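Local coordinates for actin-related protein 8 (Homo sapiens, PDB 4FO0) that binds ATP, which it hydrolyses only slowly and without polymerizing, and serves as a proposed core subunit of the INO80 chromatin remodelling complex in the nucleus, at residues A[17-22]-A[553-558]; A[198-203]-A[569-574]. All coordinates share one frame; numbering follows the deposited sequence.

How the contacts relate
Contacts 1 and 2 share one sheet, since strands 17-21 and 200-205 run parallel as neighbours in it, and their partners, helix 553-563 and strand 572-573, follow each other in the chain. The backbone ties the pair: Ile18 N lies 2.7 Å from Arg200 O, a probable hydrogen bond. Both contacts turn on a tryptophan laid against a strand, yet place changes the chemistry. Contact 1, wholly buried and near the nucleotide, combines an indole N-H bond, a methyl on the ring face and a water-bridged histidine. Contact 2, farther from the chain centre, is buried too, but has partly exposed Arg200 and Tyr573 on its outer side and sets a cationic guanidinium on its indole.

Contact 1 of 2, residues A[17-22]-A[553-558]; sequences IIVIHP and IAWKGG
The indole of Trp555 has CG1 of Val19 over one face and the carbonyl O of Val19 at its edge, in the ring plane. Val19 CG1 sits 3.7 Å from the centroid of the Trp555 five-membered ring, a CH-pi contact, while Trp555 NE1 donates to Val19 O at 2.9 Å. The donor stands well above the carbonyl plane, and the N-H...O angle is 153°. CB of His21 meets the indole edge near CD1, and the imidazole of His21 has a water at its own edge, in plane. That water lies 2.7 Å from His21 ND1 and accepts from Trp555 N, bridging the strand to the helix backbone, while CB of Ala554 packs 3.7 Å from His21 CE1. In this actin fold the pairing sets the first strand of the modelled chain, 17-21, against helix 553-563; strand 17-21 and the helix segment 553-558 run nearly antiparallel at 152°, their axes 8.2 Å apart. Gly558 lets the helix come close to Val19, whose CG2 is 4.0 Å from Gly558 C; a CB there would clash with Val19 CG1. An alanine in place of Trp555 would probably leave Val19 O without its indole donor and open a gap beside Val19 CG1. The His21 side chain comes within about 4 Å of the magnesium ion and about 6 Å of ATP, and its NE2 is hydrogen-bonded to Glu235.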
loop_
_atom_site.group_PDB
_atom_site.type_symbol
_atom_site.label_atom_id
_atom_site.label_comp_id
_atom_site.label_asym_id
_atom_site.label_seq_id
_atom_site.Cartn_x
_atom_site.Cartn_y
_atom_site.Cartn_z
ATOM N N ILE A 17 14.824 -13.982 14.400
ATOM C CA ILE A 17 14.431 -12.603 14.264
ATOM C C ILE A 17 13.203 -12.493 13.373
ATOM O O ILE A 17 13.246 -12.871 12.198
ATOM C CB ILE A 17 15.586 -11.795 13.717
ATOM C CG1 ILE A 17 16.704 -11.773 14.769
ATOM C CG2 ILE A 17 15.113 -10.402 13.334
ATOM C CD1 ILE A 17 17.991 -11.182 14.278
ATOM N N ILE A 18 12.096 -12.018 13.941
ATOM C CA ILE A 18 10.873 -11.800 13.159
ATOM C C ILE A 18 10.841 -10.396 12.559
ATOM O O ILE A 18 10.996 -9.401 13.277
ATOM C CB ILE A 18 9.605 -11.964 13.989
ATOM C CG1 ILE A 18 9.506 -13.373 14.569
ATOM C CG2 ILE A 18 8.395 -11.694 13.122
ATOM C CD1 ILE A 18 9.430 -14.427 13.525
ATOM N N VAL A 19 10.663 -10.316 11.243
ATOM C CA VAL A 19 10.585 -9.020 10.573
ATOM C C VAL A 19 9.136 -8.665 10.254
ATOM O O VAL A 19 8.419 -9.436 9.604
ATOM C CB VAL A 19 11.457 -8.981 9.312
ATOM C CG1 VAL A 19 11.281 -7.664 8.569
ATOM C CG2 VAL A 19 12.916 -9.184 9.693
ATOM N N ILE A 20 8.706 -7.502 10.736
ATOM C CA ILE A 20 7.302 -7.110 10.632
ATOM C C ILE A 20 7.080 -5.811 9.867
ATOM O O ILE A 20 7.529 -4.733 10.279
ATOM C CB ILE A 20 6.663 -6.985 12.007
ATOM C CG1 ILE A 20 6.948 -8.248 12.820
ATOM C CG2 ILE A 20 5.155 -6.727 11.873
ATOM C CD1 ILE A 20 6.472 -8.171 14.256
ATOM N N HIS A 21 6.383 -5.924 8.744
ATOM C CA HIS A 21 6.070 -4.758 7.936
ATOM C C HIS A 21 4.568 -4.614 7.785
ATOM O O HIS A 21 3.955 -5.231 6.910
ATOM C CB HIS A 21 6.690 -4.877 6.557
ATOM C CG HIS A 21 6.603 -3.619 5.762
ATOM N ND1 HIS A 21 6.880 -3.571 4.409
ATOM C CD2 HIS A 21 6.271 -2.357 6.125
ATOM C CE1 HIS A 21 6.728 -2.331 3.979
ATOM N NE2 HIS A 21 6.354 -1.575 4.998
ATOM N N PRO A 22 3.969 -3.792 8.640
ATOM C CA PRO A 22 2.527 -3.518 8.620
ATOM C C PRO A 22 2.162 -2.648 7.418
ATOM O O PRO A 22 2.997 -1.900 6.925
ATOM C CB PRO A 22 2.303 -2.724 9.908
ATOM C CG PRO A 22 3.625 -2.766 10.660
ATOM C CD PRO A 22 4.677 -2.980 9.639
ATOM N N ILE A 553 10.265 -5.381 -1.258
ATOM C CA ILE A 553 11.576 -4.763 -1.138
ATOM C C ILE A 553 11.879 -4.290 0.290
ATOM O O ILE A 553 12.964 -4.550 0.828
ATOM C CB ILE A 553 11.748 -3.575 -2.112
ATOM C CG1 ILE A 553 11.325 -3.973 -3.524
ATOM C CG2 ILE A 553 13.188 -3.092 -2.112
ATOM C CD1 ILE A 553 11.911 -5.277 -3.969
ATOM N N ALA A 554 10.931 -3.588 0.903
ATOM C CA ALA A 554 11.176 -3.030 2.220
ATOM C C ALA A 554 11.274 -4.144 3.260
ATOM O O ALA A 554 12.189 -4.168 4.100
ATOM C CB ALA A 554 10.106 -2.048 2.584
ATOM N N TRP A 555 10.334 -5.076 3.205
ATOM C CA TRP A 555 10.401 -6.194 4.117
ATOM C C TRP A 555 11.760 -6.901 3.957
ATOM O O TRP A 555 12.438 -7.186 4.937
ATOM C CB TRP A 555 9.230 -7.171 3.923
ATOM C CG TRP A 555 9.312 -8.281 4.909
ATOM C CD1 TRP A 555 8.741 -8.324 6.157
ATOM C CD2 TRP A 555 10.073 -9.484 4.773
ATOM N NE1 TRP A 555 9.087 -9.491 6.792
ATOM C CE2 TRP A 555 9.907 -10.219 5.966
ATOM C CE3 TRP A 555 10.875 -10.016 3.758
ATOM C CZ2 TRP A 555 10.506 -11.463 6.161
ATOM C CZ3 TRP A 555 11.474 -11.242 3.957
ATOM C CH2 TRP A 555 11.286 -11.955 5.144
ATOM N N LYS A 556 12.174 -7.166 2.723
ATOM C CA LYS A 556 13.457 -7.828 2.512
ATOM C C LYS A 556 14.601 -7.013 3.102
ATOM O O LYS A 556 15.516 -7.563 3.719
ATOM C CB LYS A 556 13.678 -8.140 1.036
ATOM C CG LYS A 556 12.959 -9.410 0.637
ATOM C CD LYS A 556 13.053 -9.769 -0.851
ATOM C CE LYS A 556 12.519 -11.201 -1.051
ATOM N NZ LYS A 556 12.565 -11.715 -2.443
ATOM N N GLY A 557 14.533 -5.700 2.932
ATOM C CA GLY A 557 15.487 -4.818 3.564
ATOM C C GLY A 557 15.528 -4.955 5.076
ATOM O O GLY A 557 16.575 -4.796 5.693
ATOM N N GLY A 558 14.379 -5.230 5.679
ATOM C CA GLY A 558 14.307 -5.409 7.118
ATOM C C GLY A 558 15.107 -6.623 7.555
ATOM O O GLY A 558 15.876 -6.569 8.519
HETATM O O HOH W 1 7.659 -4.695 2.052
#

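Contact 2 of 2, residues A[198-203]-A[569-574]; sequences YYRCIL and ELWIYQ
Arg200 lays its side chain over one face of the Trp571 indole, a flat cation-pi stack in which both the aliphatic stem and the guanidinium lie on the ring. CD of Arg200 stands 3.8 Å from the centroid of the Trp571 six-membered ring, only 12° off the normal, and Arg200 CB comes within 3.6 Å of Trp571 CZ3. The chain then bends at chi3 (-57°), which places NE; the guanidinium lies over the indole, Arg200 CZ 4.3 Å from the centroid of the Trp571 six-membered ring, with the two planes 30° apart. NH1 reaches the pyrrole side, where it approaches Trp571 NE1; as both are donors, they form no hydrogen bond, and the attraction is that of a charge over a pi face. At the ring edge, near its plane, Cys201 O lies 3.4 Å from Trp571 CZ3; Ile202 CG1 packs 4.0 Å from Trp571 CH2. The looser side is that of Tyr573: Tyr573 OH is 3.7 Å from Arg200 NH1, without a hydrogen bond, and both residues are partly exposed. A glycerol molecule, probably from the crystallisation liquor, lies near Arg200. Trp571 thus packs on residues of strands 17-21, 200-205 and 229-234, the last of which pairs with strand 572-573, just ahead of helix 574-580, while Arg588 binds the carbonyl O of Trp571.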
loop_
_atom_site.group_PDB
_atom_site.type_symbol
_atom_site.label_atom_id
_atom_site.label_comp_id
_atom_site.label_asym_id
_atom_site.label_seq_id
_atom_site.Cartn_x
_atom_site.Cartn_y
_atom_site.Cartn_z
ATOM N N TYR A 198 12.378 -16.285 22.961
ATOM C CA TYR A 198 13.618 -16.634 22.272
ATOM C C TYR A 198 13.780 -15.850 20.981
ATOM O O TYR A 198 14.766 -16.025 20.268
ATOM C CB TYR A 198 13.667 -18.126 21.942
ATOM C CG TYR A 198 13.323 -19.036 23.098
ATOM C CD1 TYR A 198 13.889 -18.847 24.355
ATOM C CD2 TYR A 198 12.421 -20.083 22.936
ATOM C CE1 TYR A 198 13.570 -19.687 25.421
ATOM C CE2 TYR A 198 12.097 -20.926 23.994
ATOM C CZ TYR A 198 12.674 -20.725 25.233
ATOM O OH TYR A 198 12.348 -21.557 26.284
ATOM N N TYR A 199 12.814 -14.991 20.669
ATOM C CA TYR A 199 12.873 -14.215 19.433
ATOM C C TYR A 199 13.087 -12.731 19.652
ATOM O O TYR A 199 12.772 -12.179 20.706
ATOM C CB TYR A 199 11.608 -14.409 18.609
ATOM C CG TYR A 199 11.510 -15.765 17.985
ATOM C CD1 TYR A 199 11.846 -15.964 16.652
ATOM C CD2 TYR A 199 11.090 -16.855 18.729
ATOM C CE1 TYR A 199 11.750 -17.221 16.071
ATOM C CE2 TYR A 199 10.999 -18.106 18.165
ATOM C CZ TYR A 199 11.328 -18.298 16.839
ATOM O OH TYR A 199 11.229 -19.572 16.285
ATOM N N ARG A 200 13.629 -12.100 18.623
ATOM C CA ARG A 200 13.706 -10.663 18.536
ATOM C C ARG A 200 12.917 -10.210 17.320
ATOM O O ARG A 200 12.589 -11.008 16.434
ATOM C CB ARG A 200 15.153 -10.203 18.415
ATOM C CG ARG A 200 15.859 -10.153 19.744
ATOM C CD ARG A 200 17.325 -9.843 19.550
ATOM N NE ARG A 200 17.943 -10.831 18.676
ATOM C CZ ARG A 200 19.204 -10.778 18.270
ATOM N NH1 ARG A 200 19.980 -9.782 18.674
ATOM N NH2 ARG A 200 19.682 -11.717 17.467
ATOM N N CYS A 201 12.639 -8.916 17.277
ATOM C CA CYS A 201 11.765 -8.352 16.268
ATOM C C CYS A 201 12.347 -7.135 15.548
ATOM O O CYS A 201 12.880 -6.216 16.165
ATOM C CB CYS A 201 10.447 -7.956 16.926
ATOM S SG CYS A 201 9.346 -7.068 15.828
ATOM N N ILE A 202 12.231 -7.126 14.232
ATOM C CA ILE A 202 12.474 -5.907 13.489
ATOM C C ILE A 202 11.142 -5.331 13.024
ATOM O O ILE A 202 10.432 -5.950 12.227
ATOM C CB ILE A 202 13.333 -6.176 12.275
ATOM C CG1 ILE A 202 14.647 -6.854 12.710
ATOM C CG2 ILE A 202 13.521 -4.881 11.496
ATOM C CD1 ILE A 202 15.894 -6.054 12.417
ATOM N N LEU A 203 10.807 -4.154 13.539
ATOM C CA LEU A 203 9.577 -3.467 13.182
ATOM C C LEU A 203 9.812 -2.314 12.203
ATOM O O LEU A 203 10.490 -1.333 12.525
ATOM C CB LEU A 203 8.882 -2.924 14.432
ATOM C CG LEU A 203 7.579 -2.133 14.201
ATOM C CD1 LEU A 203 6.532 -2.975 13.476
ATOM C CD2 LEU A 203 6.997 -1.615 15.502
ATOM N N GLU A 569 24.049 -2.822 17.992
ATOM C CA GLU A 569 23.870 -1.747 18.959
ATOM C C GLU A 569 22.471 -1.120 18.946
ATOM O O GLU A 569 22.197 -0.201 19.714
ATOM C CB GLU A 569 24.917 -0.661 18.720
ATOM C CG GLU A 569 26.353 -1.150 18.814
ATOM C CD GLU A 569 27.097 -1.023 17.489
ATOM O OE1 GLU A 569 27.038 -1.973 16.670
ATOM O OE2 GLU A 569 27.740 0.029 17.265
ATOM N N LEU A 570 21.585 -1.603 18.081
ATOM C CA LEU A 570 20.262 -0.998 17.966
ATOM C C LEU A 570 19.222 -1.653 18.865
ATOM O O LEU A 570 18.281 -0.997 19.288
ATOM C CB LEU A 570 19.778 -1.008 16.514
ATOM C CG LEU A 570 20.642 -0.244 15.502
ATOM C CD1 LEU A 570 20.065 -0.335 14.089
ATOM C CD2 LEU A 570 20.814 1.205 15.914
ATOM N N TRP A 571 19.404 -2.935 19.170
ATOM C CA TRP A 571 18.402 -3.690 19.930
ATOM C C TRP A 571 17.989 -3.027 21.230
ATOM O O TRP A 571 18.826 -2.599 22.021
ATOM C CB TRP A 571 18.869 -5.122 20.202
ATOM C CG TRP A 571 19.128 -5.881 18.954
ATOM C CD1 TRP A 571 20.339 -6.179 18.418
ATOM C CD2 TRP A 571 18.147 -6.411 18.053
ATOM N NE1 TRP A 571 20.180 -6.879 17.243
ATOM C CE2 TRP A 571 18.843 -7.035 16.997
ATOM C CE3 TRP A 571 16.753 -6.420 18.037
ATOM C CZ2 TRP A 571 18.191 -7.659 15.935
ATOM C CZ3 TRP A 571 16.107 -7.046 16.986
ATOM C CH2 TRP A 571 16.824 -7.652 15.949
ATOM N N ILE A 572 16.685 -2.940 21.439
ATOM C CA ILE A 572 16.160 -2.509 22.717
ATOM C C ILE A 572 15.526 -3.719 23.351
ATOM O O ILE A 572 14.687 -4.372 22.734
ATOM C CB ILE A 572 15.105 -1.417 22.558
ATOM C CG1 ILE A 572 15.724 -0.164 21.932
ATOM C CG2 ILE A 572 14.477 -1.097 23.901
ATOM C CD1 ILE A 572 14.719 0.931 21.639
ATOM N N TYR A 573 15.928 -4.022 24.582
ATOM C CA TYR A 573 15.488 -5.243 25.244
ATOM C C TYR A 573 14.406 -4.985 26.264
ATOM O O TYR A 573 14.247 -3.865 26.751
ATOM C CB TYR A 573 16.682 -5.980 25.868
ATOM C CG TYR A 573 17.644 -6.497 24.818
ATOM C CD1 TYR A 573 17.414 -7.720 24.186
ATOM C CD2 TYR A 573 18.756 -5.746 24.423
ATOM C CE1 TYR A 573 18.277 -8.200 23.197
ATOM C CE2 TYR A 573 19.629 -6.216 23.434
ATOM C CZ TYR A 573 19.382 -7.447 22.828
ATOM O OH TYR A 573 20.226 -7.931 21.852
ATOM N N GLN A 574 13.660 -6.041 26.575
ATOM C CA GLN A 574 12.519 -5.948 27.474
ATOM C C GLN A 574 12.759 -5.141 28.737
ATOM O O GLN A 574 11.967 -4.255 29.071
ATOM C CB GLN A 574 12.056 -7.332 27.880
ATOM C CG GLN A 574 11.256 -8.059 26.850
ATOM C CD GLN A 574 10.342 -9.082 27.495
ATOM O OE1 GLN A 574 9.786 -8.839 28.568
ATOM N NE2 GLN A 574 10.189 -10.236 26.854
#